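Long-range contacts in glucose-6-phosphate isomerase (Plasmodium falciparum, PDB 3QKI), which probably interconverts alpha-D-glucose 6-phosphate and beta-D-fructose 6-phosphate, the second step of glycolysis: residues G176-A187 and N384-Q394; L223-V231 and E256-I264. All coordinates share one frame; numbering follows the deposited sequence. Where two conformers were deposited one is given.

Contact 1 holds Gly176, Ser177 and Gln394, three residues seen to bind beta-D-fructose 6-phosphate. Contact 2 lies beside the same site: the side chain of Glu256 is about 6 Å from that of the ligand-binding Lys558, far off in the sequence, and about 4 Å from that of its chain neighbour Thr254, which also binds the sugar phosphate. The centres of the two contacts are about 19 Å apart, and contact 2 is nested within the chain loop that contact 1 closes. They meet where Tyr178 CE2 packs 3.5 Å from Ala224 CB. The dimer joins them again: helix 228-235 of the second subunit, through Arg233, reaches Glu186 and Asn384 of contact 1.

Contact 1 (G176-A187 and N384-Q394); sequences GSYLGTEFVYEA and NLLKFSAHIQQ
Phe183 and Phe388 are brought together by quite different first torsions: Phe388 has CG anti to the backbone N, chi1 180°, whereas Phe183 sits at 141°, away from any staggered position. The two side chains then run alongside each other, with Phe388 CD1 over one face of the Phe183 ring and only 3.4 Å from Phe183 CE1. Leu385 CD2, from just before the second helix, fits at the edge of that ring, and Val184 covers its opposite face. His391 completes the aromatic cluster; one face of its ring receives Gly180 CA, a CH-pi contact 3.7 Å from the centroid. Phe183, Phe388 and His391 belong to a near-antiparallel helix pair: the axes of 179-187 and 388-394 come within 8.3 Å at 156°. Helix 179-197 of the half with the parallel sheet here meets helix 388-400, which follows strand 375-380 of the mixed sheet. Helix 523-543 packs against the aromatic side. On the other flank the aliphatic part of Lys387, bent at chi2, passes between Glu182 and Glu186, its CG 3.8 Å from Glu182 CG. Direct hydrogen bonds are absent, and water takes their place: one molecule donates to Leu179 O (2.8 Å) and Lys387 O, another joins Phe183 O, Asn384 O and Lys387 N. At the substrate-binding end, a third water accepts from Gly176 N and Gln394 NE2, while NE2 also bonds to Glu398.

Contact 2 (L223-V231 and E256-I264); sequences LANVDPNDV and ETMLNARSI
Asn260 is the projection around which this contact is shaped: its side chain leaves helix 255-268 and enters a hollow bordered by Leu223, the Asn225 carbonyl and Val231. Leu223 crosses the amide obliquely, its CG 3.8 Å from Asn260 CG, and Val231 slides past from the other direction, bringing CG2 within 3.3 Å of Asn260 OD1. One turn further on, Leu223 and Ile264 reach toward each other tip to tip, and the fit is tight, with Leu223 CD2 only 3.4 Å from Ile264 CG1. Ile264 and Val231 pass in opposite directions, Ile264 CD1 near Val231 CG1. Toward the start of the helical segment the roles reverse, and Val226 becomes the bump. Its CG2, placed anti to the backbone N (chi1 of CG1 73°), comes 3.8 Å from Leu259 CD2, while its CB rests on Glu256 CG at 3.6 Å.

This half of the chain is an alpha-beta-alpha sandwich, as in SIS domains. Segment 223-231 leads from the edge strand 219-223 of the parallel sheet, through an Asx turn at Asn225 and the Asp227 N-cap, into helix 228-235. Helix 255-268 lies over the sheet, against Ile172 and Val245. The turn also faces the dimer partner: Asn225 bonds to Gly424 and Thr425 of the second subunit.

Asn260 ND2 gives one hydrogen to Asn225 O at 2.9 Å, nearly straight (163°) and within its own amide plane, although it meets the carbonyl from above. The second goes to a water that donates to Leu223 O and Ala224 O. Another water donates to Asn260 OD1 and to Val226 O. Both N-H groups and the oxygen of the buried amide have partners, and the bond to the Asn225 carbonyl, which can only accept, probably fixes which way round it sits.

Contact 1 (G176-A187 and N384-Q394)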
# COMPACT_ATOMS: atom_id res chain seq x y z
N GLY A 176 -14.36 -5.07 -3.78
CA GLY A 176 -14.28 -5.83 -5.03
C GLY A 176 -14.88 -5.14 -6.24
O GLY A 176 -14.54 -5.48 -7.38
N SER A 177 -15.77 -4.16 -6.01
CA SER A 177 -16.39 -3.39 -7.07
C SER A 177 -15.46 -2.41 -7.79
O SER A 177 -15.84 -1.89 -8.83
CB SER A 177 -17.67 -2.72 -6.59
OG SER A 177 -18.62 -3.74 -6.33
N TYR A 178 -14.24 -2.19 -7.27
CA TYR A 178 -13.24 -1.35 -7.97
C TYR A 178 -11.78 -1.84 -7.89
O TYR A 178 -11.01 -1.43 -8.74
CB TYR A 178 -13.31 0.12 -7.53
CG TYR A 178 -12.52 0.38 -6.27
CD1 TYR A 178 -11.27 0.98 -6.32
CD2 TYR A 178 -12.99 -0.04 -5.03
CE1 TYR A 178 -10.51 1.17 -5.16
CE2 TYR A 178 -12.22 0.10 -3.88
CZ TYR A 178 -10.99 0.72 -3.95
OH TYR A 178 -10.29 0.93 -2.79
N LEU A 179 -11.37 -2.58 -6.83
CA LEU A 179 -9.95 -2.98 -6.68
C LEU A 179 -9.35 -3.67 -7.90
O LEU A 179 -8.28 -3.27 -8.36
CB LEU A 179 -9.67 -3.74 -5.37
CG LEU A 179 -9.72 -2.89 -4.08
CD1 LEU A 179 -9.82 -3.77 -2.84
CD2 LEU A 179 -8.53 -1.95 -3.95
N GLY A 180 -10.04 -4.67 -8.42
CA GLY A 180 -9.58 -5.37 -9.62
C GLY A 180 -9.57 -4.45 -10.82
O GLY A 180 -8.58 -4.41 -11.57
N THR A 181 -10.64 -3.65 -10.98
CA THR A 181 -10.75 -2.70 -12.08
C THR A 181 -9.57 -1.70 -12.06
O THR A 181 -8.95 -1.51 -13.10
CB THR A 181 -12.10 -1.98 -12.04
OG1 THR A 181 -13.12 -2.96 -11.89
CG2 THR A 181 -12.35 -1.12 -13.30
N GLU A 182 -9.29 -1.09 -10.89
CA GLU A 182 -8.22 -0.11 -10.79
C GLU A 182 -6.85 -0.74 -11.08
O GLU A 182 -6.02 -0.12 -11.75
CB GLU A 182 -8.25 0.67 -9.46
CG GLU A 182 -7.15 1.73 -9.45
CD GLU A 182 -7.31 2.81 -8.41
OE1 GLU A 182 -7.76 2.50 -7.28
OE2 GLU A 182 -6.97 3.98 -8.71
N PHE A 183 -6.65 -1.99 -10.63
CA PHE A 183 -5.41 -2.71 -10.93
C PHE A 183 -5.25 -2.76 -12.46
O PHE A 183 -4.23 -2.32 -12.98
CB PHE A 183 -5.40 -4.13 -10.28
CG PHE A 183 -4.80 -5.25 -11.12
CD1 PHE A 183 -3.55 -5.12 -11.71
CD2 PHE A 183 -5.50 -6.43 -11.34
CE1 PHE A 183 -3.04 -6.12 -12.55
CE2 PHE A 183 -4.96 -7.46 -12.12
CZ PHE A 183 -3.73 -7.29 -12.72
N VAL A 184 -6.26 -3.27 -13.18
CA VAL A 184 -6.21 -3.44 -14.65
C VAL A 184 -6.12 -2.10 -15.37
O VAL A 184 -5.37 -1.97 -16.33
CB VAL A 184 -7.34 -4.34 -15.21
CG1 VAL A 184 -7.21 -4.53 -16.73
CG2 VAL A 184 -7.35 -5.70 -14.51
N TYR A 185 -6.87 -1.09 -14.90
CA TYR A 185 -6.86 0.22 -15.48
C TYR A 185 -5.44 0.84 -15.47
O TYR A 185 -4.90 1.22 -16.51
CB TYR A 185 -7.89 1.14 -14.78
CG TYR A 185 -7.84 2.54 -15.33
CD1 TYR A 185 -8.26 2.81 -16.64
CD2 TYR A 185 -7.28 3.58 -14.60
CE1 TYR A 185 -8.14 4.07 -17.19
CE2 TYR A 185 -7.14 4.85 -15.14
CZ TYR A 185 -7.59 5.09 -16.43
OH TYR A 185 -7.53 6.35 -16.94
N GLU A 186 -4.84 0.93 -14.30
CA GLU A 186 -3.49 1.46 -14.16
C GLU A 186 -2.43 0.62 -14.89
O GLU A 186 -1.49 1.17 -15.45
CB GLU A 186 -3.14 1.63 -12.67
CG GLU A 186 -3.88 2.79 -12.02
CD GLU A 186 -3.54 4.17 -12.57
OE1 GLU A 186 -2.39 4.38 -13.02
OE2 GLU A 186 -4.45 5.02 -12.59
N ALA A 187 -2.60 -0.71 -14.90
CA ALA A 187 -1.66 -1.61 -15.56
C ALA A 187 -1.64 -1.42 -17.08
O ALA A 187 -0.57 -1.44 -17.69
CB ALA A 187 -2.01 -3.06 -15.25
N ASN A 384 3.58 0.51 -13.61
CA ASN A 384 2.18 0.43 -14.03
C ASN A 384 1.37 -0.59 -13.24
O ASN A 384 0.16 -0.49 -13.20
CB ASN A 384 2.02 0.34 -15.56
CG ASN A 384 2.57 1.58 -16.25
OD1 ASN A 384 2.65 2.65 -15.66
ND2 ASN A 384 3.01 1.45 -17.48
N LEU A 385 2.06 -1.50 -12.52
CA LEU A 385 1.43 -2.45 -11.61
C LEU A 385 1.27 -1.86 -10.17
O LEU A 385 1.06 -2.62 -9.24
CB LEU A 385 2.17 -3.81 -11.63
CG LEU A 385 1.90 -4.68 -12.89
CD1 LEU A 385 2.74 -5.94 -12.86
CD2 LEU A 385 0.45 -5.09 -13.00
N LEU A 386 1.34 -0.52 -10.01
CA LEU A 386 1.21 0.13 -8.69
C LEU A 386 -0.09 -0.19 -7.94
O LEU A 386 -0.11 -0.05 -6.72
CB LEU A 386 1.55 1.65 -8.67
CG LEU A 386 0.67 2.63 -9.48
CD1 LEU A 386 -0.35 3.24 -8.62
CD2 LEU A 386 1.49 3.80 -9.97
N LYS A 387 -1.13 -0.64 -8.63
CA LYS A 387 -2.40 -0.97 -7.97
C LYS A 387 -2.67 -2.48 -7.90
O LYS A 387 -3.73 -2.88 -7.43
CB LYS A 387 -3.59 -0.21 -8.62
CG LYS A 387 -3.51 1.30 -8.48
CD LYS A 387 -3.71 1.75 -7.07
CE LYS A 387 -3.59 3.25 -6.93
NZ LYS A 387 -3.71 3.65 -5.51
N PHE A 388 -1.70 -3.31 -8.31
CA PHE A 388 -1.85 -4.78 -8.29
C PHE A 388 -1.93 -5.31 -6.85
O PHE A 388 -2.88 -6.02 -6.53
CB PHE A 388 -0.70 -5.45 -9.09
CG PHE A 388 -0.75 -6.95 -9.13
CD1 PHE A 388 -1.84 -7.63 -9.69
CD2 PHE A 388 0.31 -7.71 -8.63
CE1 PHE A 388 -1.85 -9.03 -9.77
CE2 PHE A 388 0.28 -9.12 -8.69
CZ PHE A 388 -0.79 -9.77 -9.27
N SER A 389 -0.96 -4.94 -5.99
CA SER A 389 -0.85 -5.33 -4.57
C SER A 389 -2.15 -5.07 -3.78
O SER A 389 -2.57 -5.93 -3.00
CB SER A 389 0.30 -4.56 -3.92
OG SER A 389 0.48 -4.85 -2.55
N ALA A 390 -2.78 -3.89 -3.98
CA ALA A 390 -4.03 -3.52 -3.29
C ALA A 390 -5.14 -4.50 -3.67
O ALA A 390 -5.93 -4.88 -2.80
CB ALA A 390 -4.43 -2.09 -3.63
N HIS A 391 -5.20 -4.93 -4.94
CA HIS A 391 -6.18 -5.93 -5.38
C HIS A 391 -5.84 -7.32 -4.76
O HIS A 391 -6.73 -7.94 -4.18
CB HIS A 391 -6.25 -6.05 -6.93
CG HIS A 391 -7.13 -7.19 -7.37
ND1 HIS A 391 -8.43 -7.33 -6.89
CD2 HIS A 391 -6.85 -8.23 -8.18
CE1 HIS A 391 -8.91 -8.41 -7.47
NE2 HIS A 391 -8.00 -9.00 -8.24
N ILE A 392 -4.57 -7.77 -4.87
CA ILE A 392 -4.11 -9.04 -4.29
C ILE A 392 -4.38 -9.11 -2.78
O ILE A 392 -4.77 -10.16 -2.30
CB ILE A 392 -2.65 -9.41 -4.70
CG1 ILE A 392 -2.52 -9.52 -6.23
CG2 ILE A 392 -2.15 -10.70 -4.01
CD1 ILE A 392 -3.62 -10.41 -6.94
N GLN A 393 -4.26 -7.99 -2.07
CA GLN A 393 -4.57 -7.89 -0.63
C GLN A 393 -5.99 -8.31 -0.33
O GLN A 393 -6.16 -9.16 0.54
CB GLN A 393 -4.39 -6.45 -0.13
CG GLN A 393 -3.11 -6.23 0.54
CD GLN A 393 -3.06 -4.84 1.13
OE1 GLN A 393 -3.87 -3.96 0.83
NE2 GLN A 393 -2.09 -4.63 2.00
N GLN A 394 -7.02 -7.76 -1.05
CA GLN A 394 -8.40 -8.20 -0.83
C GLN A 394 -8.60 -9.65 -1.30
O GLN A 394 -9.14 -10.46 -0.54
CB GLN A 394 -9.44 -7.28 -1.49
CG GLN A 394 -10.86 -7.88 -1.32
CD GLN A 394 -11.97 -7.15 -1.98
OE1 GLN A 394 -11.80 -6.58 -3.04
NE2 GLN A 394 -13.14 -7.17 -1.37
O HOH W 1 -16.16 -6.48 -2.09
O HOH W 2 -6.25 -2.06 -6.93
O HOH W 3 -1.77 -1.58 -11.47

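Contact 2 (L223-V231 and E256-I264)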
# COMPACT_ATOMS: atom_id res chain seq x y z
N LEU A 223 -14.28 6.35 -7.15
CA LEU A 223 -14.82 6.95 -5.94
C LEU A 223 -15.20 5.77 -5.06
O LEU A 223 -16.24 5.12 -5.27
CB LEU A 223 -16.01 7.89 -6.26
CG LEU A 223 -16.76 8.46 -5.06
CD1 LEU A 223 -15.80 9.10 -4.05
CD2 LEU A 223 -17.82 9.43 -5.51
N ALA A 224 -14.29 5.44 -4.13
CA ALA A 224 -14.41 4.27 -3.27
C ALA A 224 -14.67 4.57 -1.82
O ALA A 224 -15.48 3.89 -1.21
CB ALA A 224 -13.19 3.39 -3.43
N ASN A 225 -14.01 5.58 -1.27
CA ASN A 225 -14.19 5.90 0.14
C ASN A 225 -15.47 6.71 0.39
O ASN A 225 -15.79 7.61 -0.38
CB ASN A 225 -12.95 6.71 0.62
CG ASN A 225 -12.66 6.57 2.08
OD1 ASN A 225 -13.55 6.47 2.91
ND2 ASN A 225 -11.38 6.64 2.42
N VAL A 226 -16.19 6.41 1.49
CA VAL A 226 -17.38 7.17 1.89
C VAL A 226 -16.92 8.56 2.42
O VAL A 226 -17.74 9.47 2.54
CB VAL A 226 -18.27 6.40 2.91
CG1 VAL A 226 -17.65 6.35 4.30
CG2 VAL A 226 -19.68 6.98 2.95
N ASP A 227 -15.62 8.70 2.74
CA ASP A 227 -15.05 9.97 3.18
C ASP A 227 -15.39 11.03 2.09
O ASP A 227 -15.03 10.82 0.93
CB ASP A 227 -13.52 9.83 3.29
CG ASP A 227 -12.79 11.09 3.74
OD1 ASP A 227 -11.57 11.02 3.96
OD2 ASP A 227 -13.43 12.15 3.82
N PRO A 228 -16.06 12.16 2.42
CA PRO A 228 -16.34 13.18 1.40
C PRO A 228 -15.09 13.78 0.72
O PRO A 228 -15.23 14.34 -0.36
CB PRO A 228 -17.19 14.21 2.16
CG PRO A 228 -16.71 14.09 3.57
CD PRO A 228 -16.54 12.62 3.75
N ASN A 229 -13.88 13.61 1.32
CA ASN A 229 -12.61 14.01 0.69
C ASN A 229 -12.44 13.23 -0.64
O ASN A 229 -11.87 13.77 -1.58
CB ASN A 229 -11.42 13.67 1.60
CG ASN A 229 -11.34 14.45 2.88
OD1 ASN A 229 -11.64 15.63 2.92
ND2 ASN A 229 -10.92 13.79 3.97
N ASP A 230 -12.95 12.00 -0.70
CA ASP A 230 -12.85 11.20 -1.93
C ASP A 230 -13.79 11.71 -3.03
O ASP A 230 -13.43 11.67 -4.20
CB ASP A 230 -13.01 9.70 -1.64
CG ASP A 230 -12.32 8.80 -2.66
OD1 ASP A 230 -12.73 7.61 -2.77
OD2 ASP A 230 -11.31 9.25 -3.28
N VAL A 231 -14.95 12.26 -2.65
CA VAL A 231 -15.87 12.92 -3.61
C VAL A 231 -15.10 14.13 -4.19
O VAL A 231 -15.10 14.36 -5.41
CB VAL A 231 -17.19 13.34 -2.90
CG1 VAL A 231 -18.03 14.30 -3.78
CG2 VAL A 231 -18.01 12.11 -2.52
N GLU A 256 -22.06 2.93 1.66
CA GLU A 256 -21.00 3.83 1.17
C GLU A 256 -21.17 4.17 -0.30
O GLU A 256 -21.17 5.34 -0.66
CB GLU A 256 -19.59 3.23 1.42
CG GLU A 256 -19.27 2.97 2.88
CD GLU A 256 -19.75 1.65 3.45
OE1 GLU A 256 -19.43 1.36 4.63
OE2 GLU A 256 -20.45 0.91 2.72
N THR A 257 -21.31 3.15 -1.14
CA THR A 257 -21.49 3.32 -2.57
C THR A 257 -22.71 4.20 -2.87
O THR A 257 -22.62 5.11 -3.70
CB THR A 257 -21.67 1.95 -3.24
OG1 THR A 257 -20.58 1.12 -2.84
CG2 THR A 257 -21.78 2.07 -4.77
N MET A 258 -23.85 3.90 -2.22
CA MET A 258 -25.09 4.63 -2.46
C MET A 258 -25.08 6.05 -1.93
O MET A 258 -25.61 6.92 -2.62
CB MET A 258 -26.34 3.82 -2.06
CG MET A 258 -26.46 2.48 -2.82
SD MET A 258 -26.03 2.51 -4.57
CE MET A 258 -27.26 3.67 -5.19
N LEU A 259 -24.41 6.31 -0.79
CA LEU A 259 -24.27 7.70 -0.33
C LEU A 259 -23.39 8.47 -1.35
O LEU A 259 -23.69 9.63 -1.67
CB LEU A 259 -23.68 7.77 1.09
CG LEU A 259 -23.36 9.16 1.67
CD1 LEU A 259 -24.63 10.11 1.62
CD2 LEU A 259 -22.82 9.05 3.09
N ASN A 260 -22.34 7.81 -1.87
CA ASN A 260 -21.48 8.43 -2.89
C ASN A 260 -22.24 8.65 -4.18
O ASN A 260 -22.07 9.70 -4.79
CB ASN A 260 -20.19 7.64 -3.11
CG ASN A 260 -19.11 8.01 -2.11
OD1 ASN A 260 -19.07 9.12 -1.59
ND2 ASN A 260 -18.23 7.07 -1.83
N ALA A 261 -23.09 7.68 -4.58
CA ALA A 261 -23.93 7.78 -5.77
C ALA A 261 -24.90 8.97 -5.65
O ALA A 261 -24.99 9.79 -6.57
CB ALA A 261 -24.69 6.48 -6.01
N ARG A 262 -25.57 9.10 -4.50
CA ARG A 262 -26.49 10.22 -4.26
C ARG A 262 -25.74 11.56 -4.30
O ARG A 262 -26.24 12.53 -4.89
CB ARG A 262 -27.27 10.06 -2.94
CG ARG A 262 -28.28 8.91 -2.99
CD ARG A 262 -29.15 8.86 -1.75
NE ARG A 262 -28.41 8.71 -0.49
CZ ARG A 262 -28.05 7.55 0.05
NH1 ARG A 262 -28.31 6.41 -0.59
NH2 ARG A 262 -27.43 7.51 1.21
N SER A 263 -24.51 11.59 -3.74
CA SER A 263 -23.67 12.78 -3.73
C SER A 263 -23.24 13.17 -5.15
O SER A 263 -23.29 14.35 -5.51
CB SER A 263 -22.46 12.57 -2.82
OG SER A 263 -22.87 12.25 -1.49
N ILE A 264 -22.85 12.18 -5.97
CA ILE A 264 -22.42 12.43 -7.35
C ILE A 264 -23.61 12.81 -8.24
O ILE A 264 -23.45 13.63 -9.15
CB ILE A 264 -21.49 11.32 -7.91
CG1 ILE A 264 -20.14 11.32 -7.14
CG2 ILE A 264 -21.27 11.44 -9.44
CD1 ILE A 264 -19.25 12.62 -7.29
O HOH W 4 -18.08 4.38 -3.00
O HOH W 5 -18.70 10.88 0.49